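Local coordinates for protein type I site-specific restriction-modification system, R (Restriction) subunit (Vibrio vulnificus, PDB 3H1T) that probably serves as the restriction subunit of a type I enzyme, using ATP to translocate DNA and cutting it with an N-terminal nuclease domain, at residues 94-100 / 121-127; 51-57 / 73-79; 115-119 / 130-134. One frame throughout, in Å; residues are numbered along the deposited sequence.

Interaction 1: 94-100 / 121-127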
loop_
_atom_site.group_PDB
_atom_site.type_symbol
_atom_site.label_atom_id
_atom_site.label_comp_id
_atom_site.label_asym_id
_atom_site.label_seq_id
_atom_site.Cartn_x
_atom_site.Cartn_y
_atom_site.Cartn_z
ATOM N N LYS A 94 26.472 19.548 0.075
ATOM C CA LYS A 94 27.297 19.533 -1.109
ATOM C C LYS A 94 28.675 19.985 -0.663
ATOM O O LYS A 94 28.822 20.572 0.407
ATOM C CB LYS A 94 26.733 20.482 -2.172
ATOM C CG LYS A 94 25.526 19.918 -2.918
ATOM C CD LYS A 94 25.927 18.761 -3.844
ATOM C CE LYS A 94 24.729 17.917 -4.317
ATOM N NZ LYS A 94 23.736 18.645 -5.159
ATOM N N PRO A 95 29.716 19.699 -1.457
ATOM C CA PRO A 95 31.064 20.132 -1.060
ATOM C C PRO A 95 31.165 21.661 -0.919
ATOM O O PRO A 95 30.496 22.390 -1.649
ATOM C CB PRO A 95 31.943 19.583 -2.186
ATOM C CG PRO A 95 30.996 19.539 -3.359
ATOM C CD PRO A 95 29.735 19.001 -2.752
ATOM N N GLU A 96 31.993 22.155 0.003
ATOM C CA GLU A 96 32.117 23.606 0.203
ATOM C C GLU A 96 32.377 24.447 -1.042
ATOM O O GLU A 96 31.915 25.581 -1.130
ATOM C CB GLU A 96 33.180 23.937 1.260
ATOM C CG GLU A 96 34.451 23.122 1.195
ATOM C CD GLU A 96 35.683 23.946 1.543
ATOM O OE1 GLU A 96 35.593 24.826 2.434
ATOM O OE2 GLU A 96 36.745 23.708 0.927
ATOM N N ASN A 97 33.083 23.890 -2.015
ATOM C CA ASN A 97 33.395 24.613 -3.250
ATOM C C ASN A 97 32.237 24.810 -4.228
ATOM O O ASN A 97 32.351 25.589 -5.175
ATOM C CB ASN A 97 34.544 23.915 -3.977
ATOM C CG ASN A 97 34.605 22.426 -3.667
ATOM O OD1 ASN A 97 34.516 21.584 -4.566
ATOM N ND2 ASN A 97 34.770 22.094 -2.389
ATOM N N SER A 98 31.129 24.109 -4.021
ATOM C CA SER A 98 29.987 24.241 -4.920
ATOM C C SER A 98 28.886 25.180 -4.410
ATOM O O SER A 98 28.670 25.320 -3.210
ATOM C CB SER A 98 29.391 22.857 -5.217
ATOM O OG SER A 98 29.120 22.134 -4.031
ATOM N N PRO A 99 28.175 25.835 -5.334
ATOM C CA PRO A 99 27.079 26.774 -5.040
ATOM C C PRO A 99 25.918 26.135 -4.256
ATOM O O PRO A 99 25.559 24.986 -4.526
ATOM C CB PRO A 99 26.662 27.245 -6.439
ATOM C CG PRO A 99 27.064 26.072 -7.336
ATOM C CD PRO A 99 28.406 25.717 -6.784
ATOM N N VAL A 100 25.331 26.857 -3.301
ATOM C CA VAL A 100 24.226 26.299 -2.514
ATOM C C VAL A 100 22.958 25.975 -3.287
ATOM O O VAL A 100 22.391 24.905 -3.113
ATOM C CB VAL A 100 23.791 27.230 -1.355
ATOM C CG1 VAL A 100 24.467 26.800 -0.074
ATOM C CG2 VAL A 100 24.106 28.666 -1.695
ATOM N N SER A 121 19.442 23.270 1.627
ATOM C CA SER A 121 20.537 22.933 0.765
ATOM C C SER A 121 21.693 23.692 1.397
ATOM O O SER A 121 21.548 24.863 1.746
ATOM C CB SER A 121 20.252 23.405 -0.656
ATOM O OG SER A 121 21.335 23.072 -1.479
ATOM N N THR A 122 22.837 23.039 1.562
ATOM C CA THR A 122 23.966 23.699 2.174
ATOM C C THR A 122 25.275 23.205 1.615
ATOM O O THR A 122 25.368 22.070 1.152
ATOM C CB THR A 122 23.984 23.462 3.685
ATOM O OG1 THR A 122 25.173 24.034 4.247
ATOM C CG2 THR A 122 23.952 21.966 3.976
ATOM N N ASN A 123 26.284 24.073 1.658
ATOM C CA ASN A 123 27.618 23.735 1.191
ATOM C C ASN A 123 28.589 23.975 2.332
ATOM O O ASN A 123 29.784 24.171 2.110
ATOM C CB ASN A 123 27.999 24.581 -0.036
ATOM C CG ASN A 123 27.961 26.089 0.231
ATOM O OD1 ASN A 123 27.545 26.548 1.293
ATOM N ND2 ASN A 123 28.394 26.862 -0.756
ATOM N N GLY A 124 28.072 23.941 3.556
ATOM C CA GLY A 124 28.921 24.176 4.706
ATOM C C GLY A 124 28.873 25.617 5.188
ATOM O O GLY A 124 28.384 25.897 6.289
ATOM N N HIS A 125 29.354 26.554 4.374
ATOM C CA HIS A 125 29.317 27.942 4.808
ATOM C C HIS A 125 27.993 28.616 4.537
ATOM O O HIS A 125 27.612 29.518 5.266
ATOM C CB HIS A 125 30.475 28.767 4.218
ATOM C CG HIS A 125 30.658 28.620 2.743
ATOM N ND1 HIS A 125 31.276 27.526 2.177
ATOM C CD2 HIS A 125 30.391 29.475 1.723
ATOM C CE1 HIS A 125 31.389 27.715 0.871
ATOM N NE2 HIS A 125 30.861 28.890 0.571
ATOM N N GLU A 126 27.271 28.166 3.521
ATOM C CA GLU A 126 25.976 28.772 3.219
ATOM C C GLU A 126 24.822 27.809 3.454
ATOM O O GLU A 126 24.986 26.594 3.387
ATOM C CB GLU A 126 25.933 29.266 1.774
ATOM C CG GLU A 126 26.712 30.519 1.516
ATOM C CD GLU A 126 27.003 30.705 0.046
ATOM O OE1 GLU A 126 27.608 29.793 -0.559
ATOM O OE2 GLU A 126 26.636 31.764 -0.503
ATOM N N ILE A 127 23.648 28.370 3.723
ATOM C CA ILE A 127 22.458 27.577 3.969
ATOM C C ILE A 127 21.284 28.170 3.211
ATOM O O ILE A 127 20.970 29.341 3.368
ATOM C CB ILE A 127 22.134 27.550 5.471
ATOM C CG1 ILE A 127 23.314 26.932 6.233
ATOM C CG2 ILE A 127 20.867 26.758 5.714
ATOM C CD1 ILE A 127 23.269 27.132 7.741
#

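Interaction 2: 51-57 / 73-79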
loop_
_atom_site.group_PDB
_atom_site.type_symbol
_atom_site.label_atom_id
_atom_site.label_comp_id
_atom_site.label_asym_id
_atom_site.label_seq_id
_atom_site.Cartn_x
_atom_site.Cartn_y
_atom_site.Cartn_z
ATOM N N THR A 51 19.738 12.257 11.803
ATOM C CA THR A 51 20.090 10.961 11.272
ATOM C C THR A 51 20.693 11.191 9.893
ATOM O O THR A 51 20.016 11.533 8.914
ATOM C CB THR A 51 18.892 9.999 11.223
ATOM O OG1 THR A 51 18.939 9.240 10.007
ATOM C CG2 THR A 51 17.591 10.748 11.356
ATOM N N GLU A 52 22.010 11.059 9.845
ATOM C CA GLU A 52 22.762 11.234 8.616
ATOM C C GLU A 52 22.558 10.022 7.731
ATOM O O GLU A 52 22.427 8.897 8.211
ATOM C CB GLU A 52 24.255 11.366 8.908
ATOM C CG GLU A 52 24.682 12.607 9.646
ATOM C CD GLU A 52 26.193 12.762 9.671
ATOM O OE1 GLU A 52 26.815 12.757 8.579
ATOM O OE2 GLU A 52 26.754 12.889 10.785
ATOM N N GLN A 53 22.573 10.260 6.431
ATOM C CA GLN A 53 22.400 9.188 5.482
ATOM C C GLN A 53 21.157 8.388 5.854
ATOM O O GLN A 53 21.246 7.209 6.179
ATOM C CB GLN A 53 23.636 8.280 5.490
ATOM C CG GLN A 53 24.917 8.942 4.995
ATOM C CD GLN A 53 24.794 9.507 3.586
ATOM O OE1 GLN A 53 24.300 8.842 2.682
ATOM N NE2 GLN A 53 25.259 10.738 3.394
ATOM N N TYR A 54 20.002 9.042 5.820
ATOM C CA TYR A 54 18.734 8.390 6.129
ATOM C C TYR A 54 18.321 7.558 4.909
ATOM O O TYR A 54 18.002 8.108 3.851
ATOM C CB TYR A 54 17.670 9.452 6.422
ATOM C CG TYR A 54 16.263 8.926 6.570
ATOM C CD1 TYR A 54 15.939 8.017 7.573
ATOM C CD2 TYR A 54 15.240 9.374 5.727
ATOM C CE1 TYR A 54 14.628 7.566 7.739
ATOM C CE2 TYR A 54 13.936 8.933 5.881
ATOM C CZ TYR A 54 13.631 8.027 6.886
ATOM O OH TYR A 54 12.340 7.566 7.025
ATOM N N THR A 55 18.374 6.240 5.048
ATOM C CA THR A 55 17.987 5.347 3.966
ATOM C C THR A 55 16.566 4.944 4.306
ATOM O O THR A 55 16.306 4.428 5.392
ATOM C CB THR A 55 18.900 4.111 3.913
ATOM O OG1 THR A 55 20.264 4.534 3.826
ATOM C CG2 THR A 55 18.589 3.269 2.691
ATOM N N PHE A 56 15.639 5.187 3.391
ATOM C CA PHE A 56 14.245 4.886 3.670
ATOM C C PHE A 56 13.549 4.071 2.592
ATOM O O PHE A 56 12.331 3.905 2.635
ATOM C CB PHE A 56 13.483 6.193 3.891
ATOM C CG PHE A 56 13.584 7.154 2.730
ATOM C CD1 PHE A 56 14.689 7.989 2.598
ATOM C CD2 PHE A 56 12.584 7.205 1.762
ATOM C CE1 PHE A 56 14.795 8.857 1.519
ATOM C CE2 PHE A 56 12.677 8.071 0.683
ATOM C CZ PHE A 56 13.786 8.901 0.557
ATOM N N THR A 57 14.312 3.582 1.622
ATOM C CA THR A 57 13.763 2.776 0.532
ATOM C C THR A 57 14.546 1.461 0.455
ATOM O O THR A 57 15.614 1.346 1.053
ATOM C CB THR A 57 13.847 3.564 -0.786
ATOM O OG1 THR A 57 12.601 4.230 -1.011
ATOM C CG2 THR A 57 14.179 2.666 -1.954
ATOM N N GLN A 73 17.622 2.522 -3.790
ATOM C CA GLN A 73 17.941 2.698 -2.356
ATOM C C GLN A 73 18.015 4.193 -2.052
ATOM O O GLN A 73 19.089 4.760 -2.019
ATOM C CB GLN A 73 19.250 2.007 -1.989
ATOM C CG GLN A 73 19.116 0.605 -1.416
ATOM C CD GLN A 73 18.763 0.634 0.049
ATOM O OE1 GLN A 73 19.429 0.014 0.887
ATOM N NE2 GLN A 73 17.716 1.366 0.371
ATOM N N LYS A 74 16.862 4.830 -1.846
ATOM C CA LYS A 74 16.810 6.273 -1.597
ATOM C C LYS A 74 17.376 6.674 -0.242
ATOM O O LYS A 74 17.083 6.044 0.779
ATOM C CB LYS A 74 15.372 6.762 -1.757
ATOM C CG LYS A 74 14.840 6.605 -3.177
ATOM C CD LYS A 74 13.374 6.981 -3.260
ATOM C CE LYS A 74 12.900 7.116 -4.707
ATOM N NZ LYS A 74 12.259 5.879 -5.251
ATOM N N ARG A 75 18.148 7.760 -0.232
ATOM C CA ARG A 75 18.836 8.215 0.970
ATOM C C ARG A 75 18.951 9.742 0.990
ATOM O O ARG A 75 19.222 10.370 -0.037
ATOM C CB ARG A 75 20.221 7.562 0.929
ATOM C CG ARG A 75 21.084 7.526 2.162
ATOM C CD ARG A 75 22.420 6.933 1.733
ATOM N NE ARG A 75 22.295 6.126 0.509
ATOM C CZ ARG A 75 22.025 4.816 0.473
ATOM N NH1 ARG A 75 21.851 4.132 1.598
ATOM N NH2 ARG A 75 21.937 4.183 -0.695
ATOM N N ALA A 76 18.721 10.331 2.154
ATOM C CA ALA A 76 18.839 11.772 2.308
ATOM C C ALA A 76 20.070 12.044 3.179
ATOM O O ALA A 76 20.309 11.321 4.143
ATOM C CB ALA A 76 17.582 12.340 2.970
ATOM N N ASP A 77 20.854 13.063 2.839
ATOM C CA ASP A 77 22.048 13.370 3.621
ATOM C C ASP A 77 21.732 13.489 5.109
ATOM O O ASP A 77 22.396 12.866 5.932
ATOM C CB ASP A 77 22.715 14.647 3.119
ATOM C CG ASP A 77 23.266 14.494 1.726
ATOM O OD1 ASP A 77 23.688 13.372 1.386
ATOM O OD2 ASP A 77 23.294 15.488 0.975
ATOM N N TYR A 78 20.722 14.282 5.452
ATOM C CA TYR A 78 20.321 14.442 6.836
ATOM C C TYR A 78 18.818 14.524 6.950
ATOM O O TYR A 78 18.145 15.080 6.092
ATOM C CB TYR A 78 20.883 15.710 7.474
ATOM C CG TYR A 78 22.385 15.821 7.562
ATOM C CD1 TYR A 78 23.129 16.350 6.505
ATOM C CD2 TYR A 78 23.048 15.504 8.740
ATOM C CE1 TYR A 78 24.488 16.572 6.624
ATOM C CE2 TYR A 78 24.413 15.728 8.870
ATOM C CZ TYR A 78 25.125 16.271 7.800
ATOM O OH TYR A 78 26.466 16.567 7.895
ATOM N N LEU A 79 18.303 13.968 8.036
ATOM C CA LEU A 79 16.893 13.992 8.321
ATOM C C LEU A 79 16.882 14.630 9.699
ATOM O O LEU A 79 17.604 14.193 10.592
ATOM C CB LEU A 79 16.337 12.569 8.356
ATOM C CG LEU A 79 14.837 12.246 8.226
ATOM C CD1 LEU A 79 14.345 11.644 9.519
ATOM C CD2 LEU A 79 14.034 13.478 7.852
#

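Interaction 3: 115-119 / 130-134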
loop_
_atom_site.group_PDB
_atom_site.type_symbol
_atom_site.label_atom_id
_atom_site.label_comp_id
_atom_site.label_asym_id
_atom_site.label_seq_id
_atom_site.Cartn_x
_atom_site.Cartn_y
_atom_site.Cartn_z
ATOM N N GLY A 115 7.116 13.893 2.993
ATOM C CA GLY A 115 6.048 14.646 3.624
ATOM C C GLY A 115 6.486 15.730 4.589
ATOM O O GLY A 115 5.791 15.995 5.579
ATOM N N LEU A 116 7.618 16.369 4.312
ATOM C CA LEU A 116 8.137 17.407 5.200
ATOM C C LEU A 116 7.856 18.793 4.655
ATOM O O LEU A 116 7.668 18.969 3.452
ATOM C CB LEU A 116 9.641 17.245 5.396
ATOM C CG LEU A 116 10.004 15.795 5.757
ATOM C CD1 LEU A 116 11.495 15.686 5.972
ATOM C CD2 LEU A 116 9.246 15.323 7.001
ATOM N N LYS A 117 7.819 19.772 5.555
ATOM C CA LYS A 117 7.540 21.164 5.214
ATOM C C LYS A 117 8.776 22.052 5.203
ATOM O O LYS A 117 8.668 23.245 4.939
ATOM C CB LYS A 117 6.548 21.751 6.223
ATOM C CG LYS A 117 5.134 21.956 5.721
ATOM C CD LYS A 117 4.421 20.640 5.458
ATOM C CE LYS A 117 2.955 20.868 5.060
ATOM N NZ LYS A 117 2.678 20.563 3.627
ATOM N N PHE A 118 9.945 21.497 5.496
ATOM C CA PHE A 118 11.160 22.303 5.500
ATOM C C PHE A 118 12.303 21.620 4.754
ATOM O O PHE A 118 12.616 20.459 5.000
ATOM C CB PHE A 118 11.564 22.621 6.944
ATOM C CG PHE A 118 10.477 23.300 7.724
ATOM C CD1 PHE A 118 10.116 24.619 7.442
ATOM C CD2 PHE A 118 9.724 22.581 8.655
ATOM C CE1 PHE A 118 9.008 25.211 8.062
ATOM C CE2 PHE A 118 8.618 23.158 9.286
ATOM C CZ PHE A 118 8.256 24.477 8.986
ATOM N N ALA A 119 12.926 22.338 3.834
ATOM C CA ALA A 119 14.016 21.756 3.070
ATOM C C ALA A 119 15.238 22.661 3.045
ATOM O O ALA A 119 15.105 23.875 2.912
ATOM C CB ALA A 119 13.546 21.464 1.637
ATOM N N PHE A 130 13.993 26.320 1.860
ATOM C CA PHE A 130 12.752 26.458 1.135
ATOM C C PHE A 130 11.729 26.057 2.178
ATOM O O PHE A 130 11.743 24.939 2.691
ATOM C CB PHE A 130 12.595 25.541 -0.071
ATOM C CG PHE A 130 11.279 25.747 -0.771
ATOM C CD1 PHE A 130 11.119 26.779 -1.697
ATOM C CD2 PHE A 130 10.161 24.987 -0.419
ATOM C CE1 PHE A 130 9.864 27.055 -2.252
ATOM C CE2 PHE A 130 8.902 25.260 -0.966
ATOM C CZ PHE A 130 8.753 26.289 -1.880
ATOM N N ASP A 131 10.843 26.978 2.506
ATOM C CA ASP A 131 9.838 26.716 3.516
ATOM C C ASP A 131 8.482 26.531 2.843
ATOM O O ASP A 131 7.938 27.472 2.261
ATOM C CB ASP A 131 9.822 27.900 4.483
ATOM C CG ASP A 131 8.855 27.719 5.630
ATOM O OD1 ASP A 131 7.807 27.073 5.458
ATOM O OD2 ASP A 131 9.142 28.257 6.716
ATOM N N TYR A 132 7.940 25.318 2.911
ATOM C CA TYR A 132 6.652 25.059 2.295
ATOM C C TYR A 132 5.504 25.821 2.947
ATOM O O TYR A 132 4.486 26.069 2.296
ATOM C CB TYR A 132 6.351 23.554 2.282
ATOM C CG TYR A 132 7.241 22.774 1.339
ATOM C CD1 TYR A 132 8.558 22.481 1.686
ATOM C CD2 TYR A 132 6.782 22.370 0.083
ATOM C CE1 TYR A 132 9.395 21.805 0.822
ATOM C CE2 TYR A 132 7.616 21.693 -0.801
ATOM C CZ TYR A 132 8.928 21.417 -0.425
ATOM O OH TYR A 132 9.785 20.791 -1.288
ATOM N N THR A 133 5.666 26.215 4.211
ATOM C CA THR A 133 4.600 26.940 4.894
ATOM C C THR A 133 4.484 28.390 4.407
ATOM O O THR A 133 3.437 29.005 4.565
ATOM C CB THR A 133 4.790 26.936 6.431
ATOM O OG1 THR A 133 5.932 27.728 6.779
ATOM C CG2 THR A 133 4.994 25.510 6.942
ATOM N N THR A 134 5.543 28.936 3.817
ATOM C CA THR A 134 5.481 30.302 3.302
ATOM C C THR A 134 5.760 30.368 1.804
ATOM O O THR A 134 5.388 31.328 1.134
ATOM C CB THR A 134 6.493 31.246 3.983
ATOM O OG1 THR A 134 7.821 30.807 3.698
ATOM C CG2 THR A 134 6.289 31.268 5.473
#

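Interaction 1: 94-100 / 121-127
Lys-94 and Thr-122 meet where two neighbouring parallel strands of the N-terminal sheet, 86-93 and 118-122, run out into loops. Lys-94 N reaches Thr-122 O at 3.0 Å in a weak, bent bond, and beyond it residues 94-100 curl round Asn-123 through a type I turn from Pro-95 to Ser-98. The amide of Asn-123 is the main polar link. Its chi1 of 58° sets CG between the backbone N and the carbonyl carbon, pointing the amide into the curl. ND2 gives a fairly straight bond, 2.9 Å to Ser-98 O, with the acceptor close to the amide plane, and a second one to Glu-126 OE1. OD1 takes Glu-126 N at 2.8 Å in an Asx motif, so bonds at both ends of the amide fix its rotation. Across the turn, Glu-96 CA lies 3.1 Å from Asn-123 O in a CA-H...O contact, while the edge of the His-125 ring brings CE1 to 3.0 Å from Glu-96 O. The carboxylate of Glu-96 turns instead to Leu-24 N. At Val-100, further along the loop toward helix 104-114, CG1 wedges against Glu-126 CB at 3.4 Å and rests on Asn-123 OD1, and Ser-121 OG donates to Val-100 O at 2.7 Å. Lys-94 NZ makes a weak, long ion pair with Glu-92. The spacing of Glu-92 and Lys-94, at the end of a strand in a mixed sheet, is consistent with the ExK part of a PD-(D/E)xK nuclease domain.

Interaction 2: 51-57 / 73-79
Lys-74 lies against Phe-56 and Thr-57 just beyond the paired ends of strands 49-55 and 75-81. Its CB sits over a face of the Phe-56 ring, 4.0 Å from the ring centroid in a CH-pi contact, and is 3.7 Å from Thr-57 CB. CG passes alongside Thr-57, and CD comes 3.6 Å from Thr-57 OG1. The chain stays extended through chi3 and bends at chi4 (95°), taking NZ away from the strand pair to salt bridges with Glu-72, Asp-367 and Asp-368. Phe-56 N closes the pairing on Lys-74 O. Further along, Gln-53 and Tyr-54 both face Ala-76, forming a G1 bulge, with Tyr-54 N 2.8 Å from Ala-76 O and Gln-53 N bonded to Asp-77 O. Beyond the bulge, Leu-79 CG covers a face of the Tyr-54 ring, 4.1 Å from its centroid, and Glu-52 CG comes within 3.2 Å of Tyr-78 CE2. Asp-77 stands where strand 75-81 turns a corner, on the strand that leads into 86-93, which carries Glu-92, and sends OD2 to Ala-93 N. Together with Glu-92 and Lys-94 it is consistent with the D...ExK order of the PD-(D/E)xK nucleases.

Interaction 3: 115-119 / 130-134
Strands 118-122 and 127-131 form an antiparallel hairpin here, with Ala-119 and Phe-130 as the hydrogen-bonded pair (Ala-119 N to Phe-130 O 3.1 Å, Phe-130 N to Ala-119 O 2.9 Å) and Tyr-132 N on Lys-117 O at its open end. Phe-118 and Asp-131, the adjacent non-hydrogen-bonded pair, point the same way from the sheet. With chi1 at -177°, the carboxylate of Asp-131 swings opposite the backbone N and lies beside the aromatic ring. OD2 approaches the ring edge in its plane, 3.3 Å from Phe-118 CE1, and the carboxylate and ring planes stand 78° apart. OD2 also carries a salt bridge to Arg-152 of helix 146-157, while OD1 accepts Thr-133 N in an Asx turn as the strand ends. Thr-133 turns its methyl inward, and CG2 packs 3.8 Å from Lys-117 CG and 4.0 Å from Phe-118 CZ. On the other side of the sheet, the Tyr-132 ring is held between two neighbours: Phe-130 CE2 lies 3.6 Å above the centre of one face, and Leu-116 O approaches the opposite face near its rim. Lys-117 O lies in plane at the edge of this ring, 3.3 Å from Tyr-132 CD1, and the hydroxyl reaches on to Glu-112 of helix 104-114. Aromatic C-H edges thus turn toward oxygen on both sides of the hairpin. For Asp-131, the electropositive edge of Phe-118, the guanidinium of Arg-152 and the backbone N-H of the turn would all probably stabilise the negative charge.

All three contacts belong to the six-stranded N-terminal sheet, with centres about 18 to 19 Å apart. Interactions 1 and 3 share strand 118-122, one at each end of it, whereas interaction 2 pairs an outermost strand with its neighbour. None is wholly buried: interactions 1 and 2 include exposed residues, whereas those that touch in interaction 3 are buried or partly exposed. Interaction 1 joins loops through side-chain-to-backbone bonds, while 2 and 3 rest on strand pairing, the first interrupted by a bulge and the second regular. Interactions 2 and 3 touch, Leu-79 CD2 to Leu-116 CD1 at 3.9 Å, in apolar packing. Interactions 1 and 2 do not touch, yet both approach Glu-92, so the putative nuclease motif spans the two.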